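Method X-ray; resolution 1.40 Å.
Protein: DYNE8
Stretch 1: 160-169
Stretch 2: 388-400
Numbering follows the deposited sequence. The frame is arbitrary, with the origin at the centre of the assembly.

Stretch 1, residues 160-169: RWLDRLGARP
Stretch 2, residues 388-400: AGAVDDATPFFAG

The apolar centre of the contact is built around Leu-165, in the last turn of the helix that includes residues 160-165. Its CA-to-CB bond points toward the second stretch, and its side chain (chi1 m, chi2 t) meets two partners: CB lies 3.5 Å from Val-391 CG1, and CD2 lies 3.7 Å from Pro-396 CG. Leu-165 CD2 also lies 3.5 Å from Asp-393 O. Val-391 (phi/psi -133/150, chi1 m) uses the same methyl against Ala-167, with CG1 3.7 Å from Ala-167 CB. These side chains carry only carbon, so van der Waals packing joins them. Pro-396, with a C-gamma exo ring, points its CB toward the first stretch and also receives Trp-161. The indole (chi1 t, chi2 -112°) brings CH2 to 3.8 Å from Pro-396 CB, another apolar contact, and to 3.7 Å from Phe-397 N; the backbone there sits at the ring edge, near its plane.

Residues 395-397 have helical phi/psi, with Phe-397 N bonded to Ala-394 O (3.0 Å) and Phe-398 N to Thr-395 O (2.9 Å). Asp-393 (chi1 t) braces this turn: its OD1 accepts from Thr-395 N at 2.9 Å and Thr-395 OG1 at 2.7 Å. Farther out, the extended Arg-164 side chain (chi1 to chi3 all t) lays one guanidinium face over Pro-396 CA. Guanidinium N-H groups point in its plane, so a face can rest on carbon without spending them; Arg-164 NH2 lies 3.5 Å from Ala-399 CB.

The helix ends in a Schellman motif at Gly-166, whose positive phi (65/38) favours glycine; Gly-166 N bonds to Asp-163 O and Ala-167 N to Leu-162 O, both at 3.0 Å. The chain then extends through Ala-167 (-65/142) and Arg-168 (-124/71). Ala-167 CA lies 4.9 Å from Val-391 CA, and Arg-168 CA 5.0 Å from Ala-390 CA, so numbering rises in one stretch as it falls in the other. Here the direct hydrogen bond forms, from Arg-168 N to Ala-390 O (2.9 Å, 148°). The same carbonyl receives a CA-H...O contact from Ala-167 CA at 3.3 Å. Gly-389 (80/15) closes a preceding helix with a second Schellman motif.

Waters bridge the polar edge, donating to oxygens and accepting from N-H groups. Water 1 joins Leu-165 O (2.8 Å) to Asp-392 N (3.0 Å); water 2 links Leu-165 O to Asp-393 O, each at 2.7 Å. Water 3 accepts from Arg-168 NE (3.2 Å) and serves Gly-166 O (3.0 Å) and Ala-390 O (2.9 Å). Water 4 accepts from Arg-168 NH2 (3.0 Å) and serves Gly-389 O (2.7 Å) and Asp-392 OD1 (2.6 Å), tying the arginine (chi1 m, chi2 t, chi3 m) to the second stretch.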

ATOM      1  N   ARG A 160      -2.955 -10.988  -9.184  1.00 12.49           N
ATOM      2  CA  ARG A 160      -2.672 -12.353  -9.740  1.00 11.93           C
ATOM      3  C   ARG A 160      -1.755 -13.083  -8.763  1.00 12.80           C
ATOM      4  O   ARG A 160      -2.007 -14.338  -8.605  1.00 14.64           O
ATOM      5  CB  ARG A 160      -1.995 -12.254 -11.056  1.00 13.85           C
ATOM      6  CG  ARG A 160      -3.024 -11.791 -12.166  1.00 14.51           C
ATOM      7  CD  ARG A 160      -2.482 -12.034 -13.603  1.00 19.18           C
ATOM      8  NE  ARG A 160      -1.165 -11.459 -13.857  1.00 19.00           N
ATOM      9  CZ  ARG A 160      -0.885 -10.225 -14.343  1.00 21.96           C
ATOM     10  NH1 ARG A 160      -1.837  -9.365 -14.524  1.00 22.45           N
ATOM     11  NH2 ARG A 160       0.366  -9.858 -14.581  1.00 27.84           N
ATOM     12  N   TRP A 161      -0.808 -12.451  -8.088  1.00 12.16           N
ATOM     13  CA  TRP A 161       0.006 -13.174  -7.077  1.00 12.35           C
ATOM     14  C   TRP A 161      -0.815 -13.567  -5.908  1.00 12.56           C
ATOM     15  O   TRP A 161      -0.730 -14.727  -5.419  1.00 11.20           O
ATOM     16  CB  TRP A 161       1.173 -12.224  -6.681  1.00 11.93           C
ATOM     17  CG  TRP A 161       2.142 -12.741  -5.612  1.00 12.13           C
ATOM     18  CD1 TRP A 161       2.278 -12.266  -4.372  1.00 13.50           C
ATOM     19  CD2 TRP A 161       3.021 -13.825  -5.784  1.00 12.63           C
ATOM     20  NE1 TRP A 161       3.264 -12.998  -3.718  1.00 12.97           N
ATOM     21  CE2 TRP A 161       3.729 -13.956  -4.570  1.00 12.75           C
ATOM     22  CE3 TRP A 161       3.320 -14.671  -6.848  1.00 13.56           C
ATOM     23  CZ2 TRP A 161       4.731 -14.957  -4.373  1.00 15.78           C
ATOM     24  CZ3 TRP A 161       4.359 -15.678  -6.649  1.00 14.32           C
ATOM     25  CH2 TRP A 161       5.035 -15.758  -5.407  1.00 14.05           C
ATOM     26  N   LEU A 162      -1.636 -12.679  -5.384  1.00 10.99           N
ATOM     27  CA  LEU A 162      -2.555 -13.075  -4.289  1.00 11.85           C
ATOM     28  C   LEU A 162      -3.453 -14.219  -4.721  1.00 12.84           C
ATOM     29  O   LEU A 162      -3.723 -15.157  -3.890  1.00 13.53           O
ATOM     30  CB  LEU A 162      -3.501 -11.917  -3.812  1.00 14.13           C
ATOM     31  CG  LEU A 162      -2.745 -10.697  -3.326  1.00 14.57           C
ATOM     32  CD1 LEU A 162      -3.767  -9.589  -3.026  1.00 19.24           C
ATOM     33  CD2 LEU A 162      -1.923 -10.987  -2.065  1.00 15.59           C
ATOM     34  N   ASP A 163      -3.956 -14.189  -5.943  1.00 12.54           N
ATOM     35  CA  ASP A 163      -4.813 -15.314  -6.434  1.00 13.55           C
ATOM     36  C   ASP A 163      -3.982 -16.626  -6.537  1.00 11.72           C
ATOM     37  O   ASP A 163      -4.525 -17.684  -6.062  1.00 13.25           O
ATOM     38  CB  ASP A 163      -5.321 -15.010  -7.837  1.00 15.28           C
ATOM     39  CG  ASP A 163      -6.331 -13.863  -7.923  1.00 20.00           C
ATOM     40  OD1 ASP A 163      -7.001 -13.533  -6.916  1.00 24.45           O
ATOM     41  OD2 ASP A 163      -6.423 -13.432  -9.133  1.00 23.66           O
ATOM     42  N   ARG A 164      -2.754 -16.574  -6.966  1.00 11.57           N
ATOM     43  CA  ARG A 164      -1.915 -17.797  -7.060  1.00 11.94           C
ATOM     44  C   ARG A 164      -1.745 -18.327  -5.618  1.00 12.84           C
ATOM     45  O   ARG A 164      -1.694 -19.568  -5.463  1.00 12.97           O
ATOM     46  CB  ARG A 164      -0.570 -17.470  -7.671  1.00 12.85           C
ATOM     47  CG  ARG A 164       0.369 -18.682  -7.795  1.00 14.50           C
ATOM     48  CD  ARG A 164       1.517 -18.341  -8.656  1.00 16.17           C
ATOM     49  NE  ARG A 164       2.253 -19.582  -8.774  1.00 19.93           N
ATOM     50  CZ  ARG A 164       3.251 -19.775  -9.576  1.00 21.41           C
ATOM     51  NH1 ARG A 164       3.696 -18.740 -10.302  1.00 25.51           N
ATOM     52  NH2 ARG A 164       3.846 -20.966  -9.624  1.00 20.82           N
ATOM     53  N   LEU A 165      -1.650 -17.476  -4.609  1.00 11.55           N
ATOM     54  CA  LEU A 165      -1.437 -17.898  -3.216  1.00 12.19           C
ATOM     55  C   LEU A 165      -2.694 -18.280  -2.516  1.00 12.00           C
ATOM     56  O   LEU A 165      -2.640 -18.774  -1.385  1.00 13.03           O
ATOM     57  CB  LEU A 165      -0.737 -16.758  -2.434  1.00 12.33           C
ATOM     58  CG  LEU A 165       0.704 -16.429  -2.815  1.00 15.35           C
ATOM     59  CD1 LEU A 165       0.995 -15.134  -2.133  1.00 16.42           C
ATOM     60  CD2 LEU A 165       1.647 -17.476  -2.365  1.00 18.67           C
ATOM     61  N   GLY A 166      -3.861 -18.011  -3.109  1.00 13.00           N
ATOM     62  CA  GLY A 166      -5.127 -18.218  -2.377  1.00 13.68           C
ATOM     63  C   GLY A 166      -5.274 -17.299  -1.179  1.00 13.69           C
ATOM     64  O   GLY A 166      -5.839 -17.666  -0.130  1.00 14.00           O
ATOM     65  N   ALA A 167      -4.840 -16.058  -1.268  1.00 12.52           N
ATOM     66  CA  ALA A 167      -4.904 -15.176  -0.108  1.00 12.45           C
ATOM     67  C   ALA A 167      -6.286 -14.852   0.379  1.00 13.07           C
ATOM     68  O   ALA A 167      -7.218 -14.663  -0.431  1.00 15.44           O
ATOM     69  CB  ALA A 167      -4.132 -13.843  -0.484  1.00 13.65           C
ATOM     70  N   ARG A 168      -6.407 -14.778   1.697  1.00 12.40           N
ATOM     71  CA  ARG A 168      -7.720 -14.459   2.312  1.00 13.31           C
ATOM     72  C   ARG A 168      -7.669 -13.225   3.241  1.00 12.54           C
ATOM     73  O   ARG A 168      -7.791 -13.289   4.439  1.00 16.31           O
ATOM     74  CB  ARG A 168      -8.159 -15.636   3.148  1.00 14.89           C
ATOM     75  CG  ARG A 168      -8.538 -16.851   2.268  1.00 17.98           C
ATOM     76  CD  ARG A 168      -9.231 -17.956   3.106  1.00 21.12           C
ATOM     77  NE  ARG A 168      -8.286 -18.407   4.107  1.00 23.94           N
ATOM     78  CZ  ARG A 168      -8.543 -19.016   5.255  1.00 31.86           C
ATOM     79  NH1 ARG A 168      -9.792 -19.271   5.621  1.00 31.50           N
ATOM     80  NH2 ARG A 168      -7.524 -19.364   6.035  1.00 30.50           N
ATOM     81  N   PRO A 169      -7.510 -12.051   2.651  1.00 14.30           N
ATOM     82  CA  PRO A 169      -7.603 -10.789   3.415  1.00 13.15           C
ATOM     83  C   PRO A 169      -9.046 -10.528   3.839  1.00 13.09           C
ATOM     84  O   PRO A 169      -9.994 -11.073   3.242  1.00 15.61           O
ATOM     85  CB  PRO A 169      -7.116  -9.715   2.406  1.00 14.72           C
ATOM     86  CG  PRO A 169      -6.968 -10.362   1.159  1.00 20.05           C
ATOM     87  CD  PRO A 169      -7.466 -11.799   1.181  1.00 14.46           C
ATOM     88  N   ALA A 388       0.925 -14.443   8.999  1.00 11.58           N
ATOM     89  CA  ALA A 388      -0.372 -13.996   9.477  1.00 13.72           C
ATOM     90  C   ALA A 388      -1.471 -14.990   9.148  1.00 14.99           C
ATOM     91  O   ALA A 388      -2.617 -14.798   9.586  1.00 15.99           O
ATOM     92  CB  ALA A 388      -0.713 -12.603   8.893  1.00 17.20           C
ATOM     93  N   GLY A 389      -1.149 -16.061   8.394  1.00 12.89           N
ATOM     94  CA  GLY A 389      -2.146 -17.087   8.113  1.00 14.38           C
ATOM     95  C   GLY A 389      -3.068 -16.689   7.009  1.00 13.26           C
ATOM     96  O   GLY A 389      -4.083 -17.417   6.833  1.00 15.64           O
ATOM     97  N   ALA A 390      -2.766 -15.668   6.206  1.00 12.92           N
ATOM     98  CA  ALA A 390      -3.651 -15.323   5.072  1.00 12.28           C
ATOM     99  C   ALA A 390      -3.360 -16.202   3.835  1.00 12.45           C
ATOM    100  O   ALA A 390      -4.208 -16.236   2.951  1.00 13.31           O
ATOM    101  CB  ALA A 390      -3.529 -13.849   4.716  1.00 13.57           C
ATOM    102  N   VAL A 391      -2.209 -16.865   3.772  1.00 10.84           N
ATOM    103  CA  VAL A 391      -1.877 -17.813   2.724  1.00 11.02           C
ATOM    104  C   VAL A 391      -1.318 -19.048   3.385  1.00 12.71           C
ATOM    105  O   VAL A 391      -0.685 -18.935   4.473  1.00 12.76           O
ATOM    106  CB  VAL A 391      -0.912 -17.275   1.618  1.00 11.40           C
ATOM    107  CG1 VAL A 391      -1.492 -16.034   0.953  1.00 12.89           C
ATOM    108  CG2 VAL A 391       0.489 -16.969   2.198  1.00 13.95           C
ATOM    109  N   ASP A 392      -1.511 -20.207   2.771  1.00 11.49           N
ATOM    110  CA  ASP A 392      -1.034 -21.441   3.411  1.00 11.46           C
ATOM    111  C   ASP A 392       0.176 -22.076   2.809  1.00 11.06           C
ATOM    112  O   ASP A 392       0.702 -23.031   3.352  1.00 12.01           O
ATOM    113  CB  ASP A 392      -2.168 -22.447   3.347  1.00 13.61           C
ATOM    114  CG  ASP A 392      -3.268 -22.102   4.361  1.00 19.98           C
ATOM    115  OD1 ASP A 392      -3.085 -21.343   5.386  1.00 19.92           O
ATOM    116  OD2 ASP A 392      -4.380 -22.674   4.155  1.00 21.02           O
ATOM    117  N   ASP A 393       0.730 -21.462   1.737  1.00 10.52           N
ATOM    118  CA  ASP A 393       1.744 -22.194   0.910  1.00 10.57           C
ATOM    119  C   ASP A 393       2.630 -21.156   0.254  1.00 11.65           C
ATOM    120  O   ASP A 393       2.135 -20.417  -0.610  1.00 13.39           O
ATOM    121  CB  ASP A 393       0.976 -23.088  -0.108  1.00 10.36           C
ATOM    122  CG  ASP A 393       1.828 -23.950  -0.932  1.00 11.25           C
ATOM    123  OD1 ASP A 393       3.094 -23.681  -1.049  1.00 11.99           O
ATOM    124  OD2 ASP A 393       1.342 -24.926  -1.554  1.00 12.26           O
ATOM    125  N   ALA A 394       3.896 -21.096   0.667  1.00 11.11           N
ATOM    126  CA  ALA A 394       4.827 -20.136   0.100  1.00 11.77           C
ATOM    127  C   ALA A 394       5.639 -20.725  -1.036  1.00 12.58           C
ATOM    128  O   ALA A 394       6.531 -20.029  -1.631  1.00 12.75           O
ATOM    129  CB  ALA A 394       5.766 -19.691   1.269  1.00 12.63           C
ATOM    130  N   THR A 395       5.380 -21.963  -1.480  1.00 12.76           N
ATOM    131  CA  THR A 395       6.120 -22.553  -2.626  1.00 10.67           C
ATOM    132  C   THR A 395       6.091 -21.701  -3.939  1.00 13.36           C
ATOM    133  O   THR A 395       7.086 -21.825  -4.653  1.00 13.85           O
ATOM    134  CB  THR A 395       5.781 -24.028  -2.935  1.00 12.54           C
ATOM    135  OG1 THR A 395       4.413 -24.090  -3.350  1.00 13.01           O
ATOM    136  CG2 THR A 395       6.053 -24.923  -1.740  1.00 11.72           C
ATOM    137  N   PRO A 396       5.026 -20.904  -4.219  1.00 12.52           N
ATOM    138  CA  PRO A 396       5.084 -20.098  -5.461  1.00 13.06           C
ATOM    139  C   PRO A 396       6.330 -19.191  -5.488  1.00 13.63           C
ATOM    140  O   PRO A 396       6.761 -18.863  -6.614  1.00 15.22           O
ATOM    141  CB  PRO A 396       3.788 -19.300  -5.398  1.00 15.18           C
ATOM    142  CG  PRO A 396       2.851 -20.158  -4.675  1.00 15.51           C
ATOM    143  CD  PRO A 396       3.710 -20.792  -3.561  1.00 13.94           C
ATOM    144  N   PHE A 397       6.890 -18.805  -4.365  1.00 12.02           N
ATOM    145  CA  PHE A 397       8.057 -17.944  -4.423  1.00 12.92           C
ATOM    146  C   PHE A 397       9.245 -18.655  -5.008  1.00 15.44           C
ATOM    147  O   PHE A 397      10.206 -17.993  -5.411  1.00 15.77           O
ATOM    148  CB  PHE A 397       8.347 -17.447  -2.975  1.00 13.87           C
ATOM    149  CG  PHE A 397       9.414 -16.373  -2.923  1.00 14.44           C
ATOM    150  CD1 PHE A 397       9.056 -15.046  -3.110  1.00 18.61           C
ATOM    151  CD2 PHE A 397      10.719 -16.685  -2.648  1.00 16.35           C
ATOM    152  CE1 PHE A 397      10.073 -14.005  -3.144  1.00 20.32           C
ATOM    153  CE2 PHE A 397      11.750 -15.615  -2.628  1.00 16.51           C
ATOM    154  CZ  PHE A 397      11.403 -14.351  -2.888  1.00 18.44           C
ATOM    155  N   PHE A 398       9.247 -19.991  -5.072  1.00 13.82           N
ATOM    156  CA  PHE A 398      10.396 -20.785  -5.515  1.00 14.84           C
ATOM    157  C   PHE A 398      10.262 -21.304  -6.939  1.00 16.57           C
ATOM    158  O   PHE A 398      11.202 -21.899  -7.433  1.00 21.52           O
ATOM    159  CB  PHE A 398      10.660 -21.926  -4.495  1.00 16.51           C
ATOM    160  CG  PHE A 398      11.060 -21.395  -3.165  1.00 13.04           C
ATOM    161  CD1 PHE A 398      12.411 -21.049  -2.969  1.00 17.11           C
ATOM    162  CD2 PHE A 398      10.113 -21.083  -2.198  1.00 13.27           C
ATOM    163  CE1 PHE A 398      12.810 -20.428  -1.844  1.00 17.29           C
ATOM    164  CE2 PHE A 398      10.519 -20.466  -0.977  1.00 15.38           C
ATOM    165  CZ  PHE A 398      11.882 -20.134  -0.816  1.00 16.52           C
ATOM    166  N   ALA A 399       9.113 -21.039  -7.530  1.00 15.96           N
ATOM    167  CA  ALA A 399       8.771 -21.551  -8.882  1.00 17.95           C
ATOM    168  C   ALA A 399       9.310 -20.652  -9.969  1.00 20.92           C
ATOM    169  O   ALA A 399       9.188 -19.425  -9.913  1.00 22.07           O
ATOM    170  CB  ALA A 399       7.269 -21.648  -9.009  1.00 19.77           C
ATOM    171  N   GLY A 400       9.887 -21.271 -10.989  1.00 20.08           N
ATOM    172  CA  GLY A 400      10.083 -20.562 -12.259  1.00 26.05           C
ATOM    173  C   GLY A 400      11.200 -19.551 -12.255  1.00 28.68           C
ATOM    174  O   GLY A 400      11.137 -18.590 -13.041  1.00 31.47           O
TER
HETATM  175  O   HOH W   1      -3.751 -20.119   0.832  1.00 15.14           O
HETATM  176  O   HOH W   2      -0.596 -20.251  -0.508  1.00 15.43           O
HETATM  177  O   HOH W   3      -5.412 -18.825   2.655  1.00 21.69           O
HETATM  178  O   HOH W   4      -4.714 -19.299   5.060  1.00 29.41           O